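Local coordinates for protein geranyltranstransferase (Staphylococcus aureus, PDB 1RTR) that probably condenses isopentenyl diphosphate with allylic diphosphates to make farnesyl diphosphate, at residues A[206-217]-A[281-291]. Numbering follows the deposited sequence.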
loop_
_atom_site.group_PDB
_atom_site.type_symbol
_atom_site.label_atom_id
_atom_site.label_comp_id
_atom_site.label_asym_id
_atom_site.label_seq_id
_atom_site.Cartn_x
_atom_site.Cartn_y
_atom_site.Cartn_z
ATOM N N TYR A 206 24.967 -6.543 7.418
ATOM C CA TYR A 206 25.053 -7.600 6.430
ATOM C C TYR A 206 24.096 -7.294 5.295
ATOM O O TYR A 206 24.497 -7.321 4.130
ATOM C CB TYR A 206 24.774 -8.979 7.040
ATOM C CG TYR A 206 24.370 -10.023 6.008
ATOM C CD1 TYR A 206 23.024 -10.290 5.741
ATOM C CD2 TYR A 206 25.332 -10.719 5.284
ATOM C CE1 TYR A 206 22.653 -11.249 4.788
ATOM C CE2 TYR A 206 24.974 -11.669 4.330
ATOM C CZ TYR A 206 23.638 -11.935 4.095
ATOM O OH TYR A 206 23.291 -12.867 3.155
ATOM N N SER A 207 22.839 -6.978 5.623
ATOM C CA SER A 207 21.810 -6.773 4.590
ATOM C C SER A 207 22.083 -5.556 3.724
ATOM O O SER A 207 21.877 -5.591 2.505
ATOM C CB SER A 207 20.410 -6.693 5.205
ATOM O OG SER A 207 20.172 -5.411 5.759
ATOM N N TYR A 208 22.560 -4.483 4.356
ATOM C CA TYR A 208 22.961 -3.288 3.619
ATOM C C TYR A 208 24.042 -3.586 2.579
ATOM O O TYR A 208 23.889 -3.235 1.403
ATOM C CB TYR A 208 23.433 -2.176 4.561
ATOM C CG TYR A 208 24.138 -1.070 3.815
ATOM C CD1 TYR A 208 25.538 -1.012 3.775
ATOM C CD2 TYR A 208 23.412 -0.093 3.130
ATOM C CE1 TYR A 208 26.196 0.001 3.087
ATOM C CE2 TYR A 208 24.061 0.925 2.424
ATOM C CZ TYR A 208 25.455 0.965 2.411
ATOM O OH TYR A 208 26.111 1.960 1.726
ATOM N N HIS A 209 25.122 -4.242 3.003
ATOM C CA HIS A 209 26.229 -4.554 2.083
ATOM C C HIS A 209 25.805 -5.529 1.009
ATOM O O HIS A 209 26.139 -5.352 -0.174
ATOM C CB HIS A 209 27.463 -5.064 2.838
ATOM C CG HIS A 209 28.098 -4.020 3.695
ATOM N ND1 HIS A 209 28.665 -2.876 3.172
ATOM C CD2 HIS A 209 28.215 -3.919 5.039
ATOM C CE1 HIS A 209 29.118 -2.123 4.160
ATOM N NE2 HIS A 209 28.859 -2.733 5.305
ATOM N N LEU A 210 25.036 -6.542 1.408
ATOM C CA LEU A 210 24.493 -7.493 0.439
ATOM C C LEU A 210 23.692 -6.756 -0.637
ATOM O O LEU A 210 23.793 -7.081 -1.820
ATOM C CB LEU A 210 23.625 -8.543 1.131
ATOM C CG LEU A 210 22.992 -9.593 0.216
ATOM C CD1 LEU A 210 24.071 -10.564 -0.249
ATOM C CD2 LEU A 210 21.869 -10.324 0.941
ATOM N N GLY A 211 22.919 -5.755 -0.215
ATOM C CA GLY A 211 22.113 -4.963 -1.126
ATOM C C GLY A 211 22.913 -4.159 -2.128
ATOM O O GLY A 211 22.564 -4.113 -3.311
ATOM N N MET A 212 23.978 -3.515 -1.659
ATOM C CA MET A 212 24.852 -2.749 -2.548
ATOM C C MET A 212 25.574 -3.654 -3.561
ATOM O O MET A 212 25.767 -3.260 -4.709
ATOM C CB MET A 212 25.829 -1.873 -1.751
ATOM C CG MET A 212 25.145 -0.862 -0.779
ATOM S SD MET A 212 23.809 0.235 -1.481
ATOM C CE MET A 212 24.681 1.046 -2.756
ATOM N N MET A 213 25.926 -4.879 -3.158
ATOM C CA MET A 213 26.510 -5.856 -4.096
ATOM C C MET A 213 25.673 -6.005 -5.351
ATOM O O MET A 213 26.200 -5.996 -6.466
ATOM C CB MET A 213 26.695 -7.238 -3.453
ATOM C CG MET A 213 27.707 -7.284 -2.308
ATOM S SD MET A 213 27.894 -8.936 -1.658
ATOM C CE MET A 213 28.493 -9.727 -3.140
ATOM N N PHE A 214 24.365 -6.119 -5.148
ATOM C CA PHE A 214 23.380 -6.449 -6.185
ATOM C C PHE A 214 23.555 -5.658 -7.490
ATOM O O PHE A 214 23.687 -6.236 -8.571
ATOM C CB PHE A 214 21.974 -6.225 -5.595
ATOM C CG PHE A 214 20.854 -6.836 -6.391
ATOM C CD1 PHE A 214 19.992 -7.752 -5.790
ATOM C CD2 PHE A 214 20.628 -6.468 -7.723
ATOM C CE1 PHE A 214 18.931 -8.318 -6.513
ATOM C CE2 PHE A 214 19.577 -7.031 -8.464
ATOM C CZ PHE A 214 18.722 -7.958 -7.856
ATOM N N GLN A 215 23.560 -4.335 -7.381
ATOM C CA GLN A 215 23.532 -3.478 -8.554
ATOM C C GLN A 215 24.909 -3.303 -9.174
ATOM O O GLN A 215 25.028 -3.149 -10.399
ATOM C CB GLN A 215 22.907 -2.118 -8.210
ATOM C CG GLN A 215 21.375 -2.164 -8.013
ATOM C CD GLN A 215 20.628 -2.662 -9.253
ATOM O OE1 GLN A 215 20.990 -2.322 -10.390
ATOM N NE2 GLN A 215 19.595 -3.473 -9.037
ATOM N N ILE A 216 25.943 -3.336 -8.330
ATOM C CA ILE A 216 27.319 -3.294 -8.804
ATOM C C ILE A 216 27.574 -4.469 -9.733
ATOM O O ILE A 216 28.023 -4.275 -10.862
ATOM C CB ILE A 216 28.325 -3.294 -7.638
ATOM C CG1 ILE A 216 28.103 -2.081 -6.737
ATOM C CG2 ILE A 216 29.749 -3.281 -8.184
ATOM C CD1 ILE A 216 28.890 -2.113 -5.437
ATOM N N LYS A 217 27.258 -5.681 -9.268
ATOM C CA LYS A 217 27.460 -6.898 -10.069
ATOM C C LYS A 217 26.839 -6.729 -11.451
ATOM O O LYS A 217 27.483 -6.977 -12.473
ATOM C CB LYS A 217 26.881 -8.122 -9.347
ATOM C CG LYS A 217 27.017 -9.469 -10.083
ATOM C CD LYS A 217 25.652 -10.185 -10.175
ATOM C CE LYS A 217 25.691 -11.632 -9.655
ATOM N NZ LYS A 217 25.404 -12.654 -10.719
ATOM N N LEU A 281 23.293 -17.622 4.468
ATOM C CA LEU A 281 23.538 -16.210 4.235
ATOM C C LEU A 281 24.831 -16.045 3.425
ATOM O O LEU A 281 24.835 -15.404 2.365
ATOM C CB LEU A 281 23.612 -15.465 5.573
ATOM C CG LEU A 281 22.348 -14.884 6.233
ATOM C CD1 LEU A 281 21.037 -15.445 5.686
ATOM C CD2 LEU A 281 22.412 -15.066 7.730
ATOM N N LEU A 282 25.904 -16.675 3.910
ATOM C CA LEU A 282 27.204 -16.688 3.244
ATOM C C LEU A 282 27.093 -17.204 1.823
ATOM O O LEU A 282 27.768 -16.701 0.928
ATOM C CB LEU A 282 28.210 -17.520 4.050
ATOM C CG LEU A 282 29.731 -17.418 3.841
ATOM C CD1 LEU A 282 30.246 -18.570 2.966
ATOM C CD2 LEU A 282 30.189 -16.064 3.271
ATOM N N GLU A 283 26.230 -18.191 1.608
ATOM C CA GLU A 283 26.005 -18.717 0.263
ATOM C C GLU A 283 25.337 -17.695 -0.661
ATOM O O GLU A 283 25.638 -17.654 -1.854
ATOM C CB GLU A 283 25.179 -20.000 0.319
ATOM C CG GLU A 283 25.764 -21.182 -0.446
ATOM C CD GLU A 283 25.321 -22.515 0.140
ATOM O OE1 GLU A 283 26.198 -23.319 0.554
ATOM O OE2 GLU A 283 24.086 -22.755 0.199
ATOM N N ILE A 284 24.431 -16.880 -0.112
ATOM C CA ILE A 284 23.766 -15.833 -0.893
ATOM C C ILE A 284 24.746 -14.722 -1.280
ATOM O O ILE A 284 24.704 -14.230 -2.409
ATOM C CB ILE A 284 22.505 -15.279 -0.159
ATOM C CG1 ILE A 284 21.294 -16.154 -0.460
ATOM C CG2 ILE A 284 22.182 -13.826 -0.562
ATOM C CD1 ILE A 284 20.486 -16.466 0.765
ATOM N N VAL A 285 25.628 -14.353 -0.350
ATOM C CA VAL A 285 26.719 -13.419 -0.635
ATOM C C VAL A 285 27.504 -13.865 -1.864
ATOM O O VAL A 285 27.784 -13.056 -2.750
ATOM C CB VAL A 285 27.714 -13.285 0.538
ATOM C CG1 VAL A 285 28.876 -12.364 0.155
ATOM C CG2 VAL A 285 27.024 -12.770 1.781
ATOM N N ASP A 286 27.838 -15.154 -1.918
ATOM C CA ASP A 286 28.629 -15.677 -3.030
ATOM C C ASP A 286 27.867 -15.727 -4.351
ATOM O O ASP A 286 28.464 -15.601 -5.418
ATOM C CB ASP A 286 29.289 -17.022 -2.677
ATOM C CG ASP A 286 30.606 -16.847 -1.892
ATOM O OD1 ASP A 286 30.958 -17.770 -1.129
ATOM O OD2 ASP A 286 31.353 -15.832 -1.962
ATOM N N LEU A 287 26.549 -15.883 -4.279
ATOM C CA LEU A 287 25.709 -15.842 -5.479
ATOM C C LEU A 287 25.629 -14.421 -6.045
ATOM O O LEU A 287 25.663 -14.225 -7.259
ATOM C CB LEU A 287 24.311 -16.416 -5.203
ATOM C CG LEU A 287 23.911 -17.552 -6.159
ATOM C CD1 LEU A 287 23.657 -18.887 -5.432
ATOM C CD2 LEU A 287 22.717 -17.159 -7.025
ATOM N N PHE A 288 25.538 -13.440 -5.150
ATOM C CA PHE A 288 25.565 -12.026 -5.519
ATOM C C PHE A 288 26.947 -11.643 -6.061
ATOM O O PHE A 288 27.062 -10.776 -6.931
ATOM C CB PHE A 288 25.244 -11.147 -4.299
ATOM C CG PHE A 288 23.768 -10.950 -4.032
ATOM C CD1 PHE A 288 23.304 -9.726 -3.549
ATOM C CD2 PHE A 288 22.846 -11.981 -4.236
ATOM C CE1 PHE A 288 21.944 -9.524 -3.287
ATOM C CE2 PHE A 288 21.491 -11.791 -3.975
ATOM C CZ PHE A 288 21.038 -10.558 -3.498
ATOM N N TYR A 289 27.989 -12.287 -5.532
ATOM C CA TYR A 289 29.365 -12.002 -5.936
ATOM C C TYR A 289 29.770 -12.643 -7.260
ATOM O O TYR A 289 30.411 -11.992 -8.090
ATOM C CB TYR A 289 30.351 -12.412 -4.849
ATOM C CG TYR A 289 31.718 -11.799 -5.026
ATOM C CD1 TYR A 289 31.897 -10.418 -4.972
ATOM C CD2 TYR A 289 32.832 -12.596 -5.264
ATOM C CE1 TYR A 289 33.156 -9.847 -5.139
ATOM C CE2 TYR A 289 34.094 -12.037 -5.433
ATOM C CZ TYR A 289 34.250 -10.665 -5.368
ATOM O OH TYR A 289 35.494 -10.108 -5.528
ATOM N N SER A 290 29.408 -13.913 -7.444
ATOM C CA SER A 290 29.766 -14.654 -8.647
ATOM C C SER A 290 29.415 -13.839 -9.889
ATOM O O SER A 290 28.236 -13.595 -10.171
ATOM C CB SER A 290 29.079 -16.022 -8.677
ATOM O OG SER A 290 28.340 -16.190 -9.876
ATOM N N ARG A 291 30.459 -13.411 -10.603
ATOM C CA ARG A 291 30.352 -12.575 -11.806
ATOM C C ARG A 291 29.916 -11.143 -11.489
ATOM O O ARG A 291 30.476 -10.184 -12.022
ATOM C CB ARG A 291 29.423 -13.204 -12.850
ATOM C CG ARG A 291 29.809 -14.601 -13.268
ATOM C CD ARG A 291 30.376 -14.659 -14.654
ATOM N NE ARG A 291 29.348 -14.962 -15.649
ATOM C CZ ARG A 291 29.098 -16.175 -16.131
ATOM N NH1 ARG A 291 28.147 -16.342 -17.042
ATOM N NH2 ARG A 291 29.796 -17.221 -15.706
#
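K217 reaches from helix 206-217 across to the C-terminal end of helix 279-289, where the last turn runs out at S290. With CG anti to the backbone N, its chain leaves toward the other helix: CB and CG lie against the carbonyl oxygen of F288, CG also nears R291 C at 3.6 Å, CD keeps to the same oxygen, CE touches both F288 O and S290 O, and NZ donates to S290 O at 3.0 Å, almost straight on to the carbonyl (C=O...N 173°). Within that same last turn, the F288 ring turns a face to CD1 of L210, a CH-pi contact 3.9 Å from the ring centroid, while F214 brings its edge to that ring in an offset edge-to-face pair, planes at 88°. M213 bends at chi3 to lay CE on CB of F288 and of Y289. At the far end Y206 OH bonds L281 O at 3.1 Å from above the carbonyl plane, an oxygen that V285 N also uses. Helix 279-289, the chain's last, thus packs near parallel (22°) on helix 197-227 of the all-helical terpenoid-synthase fold through an apolar core flanked by two side-chain bonds to backbone carbonyls; the lysine's positive charge probably offsets the partial negative charge at the helix C-terminus.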